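Local coordinates for DUF3992 domain-containing protein (Bacillus cereus, PDB 7A02) that builds disulfide-linked pilus fibres, the endospore appendages of Bacillus cereus, as the repeating subunit of a helical assembly, at residues A[50-56]-A[79-85]; A[62-68]-A[91-97]. Residue numbers count along the deposited sequence, not the author numbering.

Contact 1 of 2, residues A[50-56]-A[79-85]; sequences YLKVDTG and VATGSSA
Residues 50-53 run extended, antiparallel to 84-85; D54 kinks at phi/psi -89/-60 and T55 (-133/157) resumes the extended form, a classic bulge with both residues opposite T105. L51 and A85 form a hydrogen-bonded pair (CA-CA 5.5 Å), with L51 N to A85 O at 2.9 Å and A85 N to L51 O at 3.0 Å; K52 and S84 form the adjoining non-hydrogen-bonded pair, CA to CA 4.3 Å. Just before S84 the chain makes a type II turn from A80 to S83, with G82 at phi/psi 87/6. G82 N donates to V53 O at 3.1 Å, and V53 N reaches S83 O in a weak bond of 3.3 Å.

V53 (chi1 t) points into the turn, its CG2 3.7 Å from V79 CG1; L51 CD2 meets V79 CG2 at 4.3 Å. On the other face, K52 CB lies 3.4 Å from S84 OG, while the lysine amine forms a salt bridge with E107.

G82 O accepts a hydrogen bond from T28 OG1 of a second subunit. This is the D-G pair of a jelly roll: V79 ends strand 72-79 of the other sheet, the turn leads across into 84-90, and strand 46-55 lies between 84-90 and 104-114.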
loop_
_atom_site.group_PDB
_atom_site.type_symbol
_atom_site.label_atom_id
_atom_site.label_comp_id
_atom_site.label_asym_id
_atom_site.label_seq_id
_atom_site.Cartn_x
_atom_site.Cartn_y
_atom_site.Cartn_z
ATOM N N TYR A 50 23.370 43.315 7.039
ATOM C CA TYR A 50 24.173 44.348 6.401
ATOM C C TYR A 50 24.945 45.120 7.456
ATOM O O TYR A 50 24.610 45.103 8.640
ATOM C CB TYR A 50 23.323 45.322 5.578
ATOM C CG TYR A 50 22.335 46.130 6.385
ATOM C CD1 TYR A 50 21.008 45.771 6.443
ATOM C CD2 TYR A 50 22.729 47.260 7.076
ATOM C CE1 TYR A 50 20.111 46.500 7.171
ATOM C CE2 TYR A 50 21.838 47.990 7.809
ATOM C CZ TYR A 50 20.530 47.605 7.851
ATOM O OH TYR A 50 19.627 48.332 8.579
ATOM N N LEU A 51 25.985 45.806 7.000
ATOM C CA LEU A 51 26.736 46.760 7.799
ATOM C C LEU A 51 26.789 48.071 7.038
ATOM O O LEU A 51 27.119 48.085 5.847
ATOM C CB LEU A 51 28.151 46.271 8.086
ATOM C CG LEU A 51 28.980 47.203 8.961
ATOM C CD1 LEU A 51 28.783 46.859 10.412
ATOM C CD2 LEU A 51 30.439 47.134 8.597
ATOM N N LYS A 52 26.456 49.161 7.722
ATOM C CA LYS A 52 26.460 50.498 7.147
ATOM C C LYS A 52 27.419 51.372 7.935
ATOM O O LYS A 52 27.301 51.477 9.158
ATOM C CB LYS A 52 25.063 51.112 7.165
ATOM C CG LYS A 52 25.047 52.555 6.705
ATOM C CD LYS A 52 23.663 53.047 6.310
ATOM C CE LYS A 52 22.563 52.583 7.247
ATOM N NZ LYS A 52 22.933 52.685 8.684
ATOM N N VAL A 53 28.353 52.005 7.239
ATOM C CA VAL A 53 29.303 52.920 7.854
ATOM C C VAL A 53 28.774 54.326 7.638
ATOM O O VAL A 53 28.738 54.823 6.509
ATOM C CB VAL A 53 30.711 52.754 7.276
ATOM C CG1 VAL A 53 31.618 53.825 7.817
ATOM C CG2 VAL A 53 31.252 51.395 7.626
ATOM N N ASP A 54 28.364 54.973 8.724
ATOM C CA ASP A 54 27.653 56.241 8.628
ATOM C C ASP A 54 28.611 57.425 8.606
ATOM O O ASP A 54 28.632 58.192 7.640
ATOM C CB ASP A 54 26.664 56.371 9.788
ATOM C CG ASP A 54 25.637 57.451 9.553
ATOM O OD1 ASP A 54 24.820 57.302 8.621
ATOM O OD2 ASP A 54 25.640 58.449 10.302
ATOM N N THR A 55 29.408 57.588 9.656
ATOM C CA THR A 55 30.305 58.731 9.729
ATOM C C THR A 55 31.698 58.283 10.133
ATOM O O THR A 55 31.884 57.231 10.748
ATOM C CB THR A 55 29.820 59.794 10.720
ATOM O OG1 THR A 55 29.802 59.248 12.040
ATOM C CG2 THR A 55 28.425 60.276 10.356
ATOM N N GLY A 56 32.673 59.110 9.787
ATOM C CA GLY A 56 34.071 58.883 10.064
ATOM C C GLY A 56 34.873 58.957 8.794
ATOM O O GLY A 56 34.400 59.420 7.752
ATOM N N VAL A 79 34.559 48.027 4.180
ATOM C CA VAL A 79 33.481 48.919 3.773
ATOM C C VAL A 79 33.971 50.356 3.875
ATOM O O VAL A 79 34.534 50.752 4.901
ATOM C CB VAL A 79 32.227 48.717 4.641
ATOM C CG1 VAL A 79 31.179 49.746 4.308
ATOM C CG2 VAL A 79 31.685 47.327 4.464
ATOM N N ALA A 80 33.757 51.131 2.816
ATOM C CA ALA A 80 34.117 52.537 2.818
ATOM C C ALA A 80 33.037 53.365 3.506
ATOM O O ALA A 80 31.917 52.907 3.736
ATOM C CB ALA A 80 34.338 53.036 1.394
ATOM N N THR A 81 33.382 54.606 3.831
ATOM C CA THR A 81 32.462 55.494 4.528
ATOM C C THR A 81 31.386 55.992 3.576
ATOM O O THR A 81 31.680 56.388 2.447
ATOM C CB THR A 81 33.211 56.677 5.130
ATOM O OG1 THR A 81 34.266 56.195 5.967
ATOM C CG2 THR A 81 32.276 57.523 5.961
ATOM N N GLY A 82 30.143 55.983 4.037
ATOM C CA GLY A 82 29.031 56.400 3.216
ATOM C C GLY A 82 28.420 55.316 2.361
ATOM O O GLY A 82 27.536 55.617 1.552
ATOM N N SER A 83 28.858 54.072 2.506
ATOM C CA SER A 83 28.329 52.948 1.750
ATOM C C SER A 83 28.021 51.799 2.704
ATOM O O SER A 83 28.250 51.886 3.909
ATOM C CB SER A 83 29.312 52.520 0.660
ATOM O OG SER A 83 28.796 51.444 -0.095
ATOM N N SER A 84 27.496 50.708 2.151
ATOM C CA SER A 84 27.049 49.576 2.946
ATOM C C SER A 84 27.510 48.285 2.292
ATOM O O SER A 84 27.980 48.273 1.153
ATOM C CB SER A 84 25.528 49.572 3.097
ATOM O OG SER A 84 25.086 50.706 3.813
ATOM N N ALA A 85 27.373 47.186 3.028
ATOM C CA ALA A 85 27.687 45.874 2.475
ATOM C C ALA A 85 26.893 44.806 3.205
ATOM O O ALA A 85 26.809 44.836 4.431
ATOM C CB ALA A 85 29.182 45.576 2.578
#

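Contact 2 of 2, residues A[62-68]-A[91-97]; sequences IVFYSGG and RFDTVTI
I62, F64, F92, V95 and I97 form the apolar centre of this antiparallel strand pair, the E-H pair in the CHEF sheet of a jelly-roll beta sandwich. I62 CG1 packs on V95 CG1 at 3.7 Å and on I97 CG2 at 4.2 Å. F64 (chi1 m) places CD2 3.7 Å from V95 CG2 and turns its edge to the face of F92 (chi1 p), a T-shaped pair with centroids 5.6 Å apart and planes at 79°. F87, of the other sheet, makes a further edge-to-face pair with F64.

The backbones of 62-66 and 94-97 are extended, their axes 4.8 Å apart at closest approach and their directions 155° apart. I62-I97 and F64-V95 are non-hydrogen-bonded pairs, each with CA-CA 4.6 Å; V63-T96 and Y65-T94 are hydrogen-bonded pairs. V63 N to T96 O, T96 N to V63 O and Y65 N to T94 O each measure 2.9 Å. D93 and T94 both face Y65 in a classic beta bulge: Y65 O accepts from T94 N at 2.9 Å and from D93 N at 2.5 Å. D93 has phi/psi -112/-42, a break from the extended conformation.

On the face opposite the apolar cluster, Y65 (chi1 m) lies along the threonines, with CB 3.4 Å from T94 OG1 and CE2 3.5 Å from T96 OG1. Past S66 the chain turns through G67 and G68, both at positive phi. There D93 (chi1 t) points toward the turn, and G68 N makes a weak hydrogen bond with D93 OD2 at 3.4 Å.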
loop_
_atom_site.group_PDB
_atom_site.type_symbol
_atom_site.label_atom_id
_atom_site.label_comp_id
_atom_site.label_asym_id
_atom_site.label_seq_id
_atom_site.Cartn_x
_atom_site.Cartn_y
_atom_site.Cartn_z
ATOM N N ILE A 62 35.183 44.319 8.825
ATOM C CA ILE A 62 34.382 43.384 9.605
ATOM C C ILE A 62 34.895 41.977 9.338
ATOM O O ILE A 62 35.154 41.611 8.184
ATOM C CB ILE A 62 32.884 43.514 9.277
ATOM C CG1 ILE A 62 32.048 42.712 10.268
ATOM C CG2 ILE A 62 32.582 43.122 7.848
ATOM C CD1 ILE A 62 30.588 43.032 10.217
ATOM N N VAL A 63 35.087 41.205 10.406
ATOM C CA VAL A 63 35.637 39.859 10.308
ATOM C C VAL A 63 34.770 38.902 11.113
ATOM O O VAL A 63 34.448 39.178 12.273
ATOM C CB VAL A 63 37.093 39.797 10.803
ATOM C CG1 VAL A 63 37.647 38.415 10.603
ATOM C CG2 VAL A 63 37.943 40.802 10.067
ATOM N N PHE A 64 34.405 37.779 10.498
ATOM C CA PHE A 64 33.690 36.698 11.166
ATOM C C PHE A 64 34.683 35.612 11.550
ATOM O O PHE A 64 35.479 35.176 10.716
ATOM C CB PHE A 64 32.612 36.103 10.261
ATOM C CG PHE A 64 31.556 37.078 9.836
ATOM C CD1 PHE A 64 31.791 37.974 8.818
ATOM C CD2 PHE A 64 30.318 37.075 10.437
ATOM C CE1 PHE A 64 30.821 38.856 8.425
ATOM C CE2 PHE A 64 29.348 37.957 10.042
ATOM C CZ PHE A 64 29.602 38.846 9.038
ATOM N N TYR A 65 34.630 35.168 12.801
ATOM C CA TYR A 65 35.579 34.204 13.335
ATOM C C TYR A 65 34.859 32.948 13.786
ATOM O O TYR A 65 33.839 33.017 14.480
ATOM C CB TYR A 65 36.350 34.778 14.516
ATOM C CG TYR A 65 37.390 35.791 14.139
ATOM C CD1 TYR A 65 38.494 35.430 13.394
ATOM C CD2 TYR A 65 37.267 37.109 14.525
ATOM C CE1 TYR A 65 39.444 36.350 13.048
ATOM C CE2 TYR A 65 38.210 38.036 14.184
ATOM C CZ TYR A 65 39.299 37.653 13.447
ATOM O OH TYR A 65 40.248 38.582 13.102
ATOM N N SER A 66 35.412 31.802 13.405
ATOM C CA SER A 66 34.944 30.498 13.855
ATOM C C SER A 66 36.017 29.904 14.750
ATOM O O SER A 66 37.095 29.540 14.274
ATOM C CB SER A 66 34.652 29.579 12.676
ATOM O OG SER A 66 34.678 28.227 13.085
ATOM N N GLY A 67 35.728 29.810 16.041
ATOM C CA GLY A 67 36.699 29.291 16.977
ATOM C C GLY A 67 37.437 30.386 17.713
ATOM O O GLY A 67 38.658 30.322 17.875
ATOM N N GLY A 68 36.709 31.402 18.156
ATOM C CA GLY A 68 37.310 32.496 18.887
ATOM C C GLY A 68 37.979 33.496 17.972
ATOM O O GLY A 68 38.089 33.316 16.757
ATOM N N ARG A 91 28.206 28.893 10.404
ATOM C CA ARG A 91 29.293 28.439 11.272
ATOM C C ARG A 91 30.318 29.534 11.549
ATOM O O ARG A 91 31.447 29.506 11.068
ATOM C CB ARG A 91 29.992 27.187 10.740
ATOM C CG ARG A 91 29.375 25.873 11.194
ATOM C CD ARG A 91 29.415 24.750 10.173
ATOM N NE ARG A 91 28.544 24.875 9.017
ATOM C CZ ARG A 91 28.190 23.827 8.280
ATOM N NH1 ARG A 91 27.386 23.961 7.238
ATOM N NH2 ARG A 91 28.660 22.626 8.590
ATOM N N PHE A 92 29.903 30.507 12.349
ATOM C CA PHE A 92 30.809 31.501 12.892
ATOM C C PHE A 92 30.553 31.645 14.382
ATOM O O PHE A 92 29.467 31.344 14.878
ATOM C CB PHE A 92 30.659 32.853 12.192
ATOM C CG PHE A 92 29.298 33.453 12.315
ATOM C CD1 PHE A 92 28.301 33.121 11.428
ATOM C CD2 PHE A 92 29.019 34.358 13.311
ATOM C CE1 PHE A 92 27.056 33.669 11.541
ATOM C CE2 PHE A 92 27.778 34.909 13.425
ATOM C CZ PHE A 92 26.794 34.563 12.540
ATOM N N ASP A 93 31.567 32.113 15.097
ATOM C CA ASP A 93 31.513 32.180 16.548
ATOM C C ASP A 93 31.484 33.609 17.066
ATOM O O ASP A 93 30.730 33.913 17.990
ATOM C CB ASP A 93 32.712 31.422 17.129
ATOM C CG ASP A 93 32.628 31.249 18.626
ATOM O OD1 ASP A 93 31.660 31.736 19.242
ATOM O OD2 ASP A 93 33.540 30.614 19.196
ATOM N N THR A 94 32.286 34.505 16.496
ATOM C CA THR A 94 32.285 35.902 16.906
ATOM C C THR A 94 32.369 36.783 15.673
ATOM O O THR A 94 32.689 36.323 14.578
ATOM C CB THR A 94 33.448 36.234 17.844
ATOM O OG1 THR A 94 34.683 35.919 17.197
ATOM C CG2 THR A 94 33.350 35.452 19.133
ATOM N N VAL A 95 32.066 38.063 15.854
ATOM C CA VAL A 95 32.246 39.070 14.817
ATOM C C VAL A 95 32.987 40.247 15.426
ATOM O O VAL A 95 32.677 40.671 16.543
ATOM C CB VAL A 95 30.905 39.531 14.214
ATOM C CG1 VAL A 95 31.151 40.370 12.992
ATOM C CG2 VAL A 95 30.043 38.351 13.864
ATOM N N THR A 96 33.978 40.767 14.707
ATOM C CA THR A 96 34.733 41.915 15.186
ATOM C C THR A 96 34.784 42.995 14.122
ATOM O O THR A 96 34.784 42.712 12.920
ATOM C CB THR A 96 36.167 41.557 15.582
ATOM O OG1 THR A 96 36.933 41.283 14.406
ATOM C CG2 THR A 96 36.192 40.350 16.486
ATOM N N ILE A 97 34.836 44.239 14.583
ATOM C CA ILE A 97 34.980 45.398 13.713
ATOM C C ILE A 97 36.254 46.146 14.071
ATOM O O ILE A 97 36.651 46.233 15.238
ATOM C CB ILE A 97 33.756 46.338 13.772
ATOM C CG1 ILE A 97 33.570 46.895 15.178
ATOM C CG2 ILE A 97 32.512 45.634 13.303
ATOM C CD1 ILE A 97 32.549 47.982 15.256
#

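Overall arrangement
Contacts 1 and 2 lie in different four-stranded antiparallel sheets of the jelly roll, their centres about 19 Å apart. Contact 1 joins strands 46-55 and 84-90 (D-G, in the BIDG sheet); contact 2 joins 60-66 and 94-98 (E-H, in CHEF). Along the chain the segments alternate: 50-56 and 62-68 come from consecutive strands, as do 79-85 and 91-97, so each of these steps passes from one sheet to the other. The two contacts touch through L51 CD1 and I62 CD1, 4.2 Å apart, one of the places where the sheets pack. Contact 2 is nearer the chain centre, about 7 Å from it against 15 Å, whereas contact 1 also borders a second subunit.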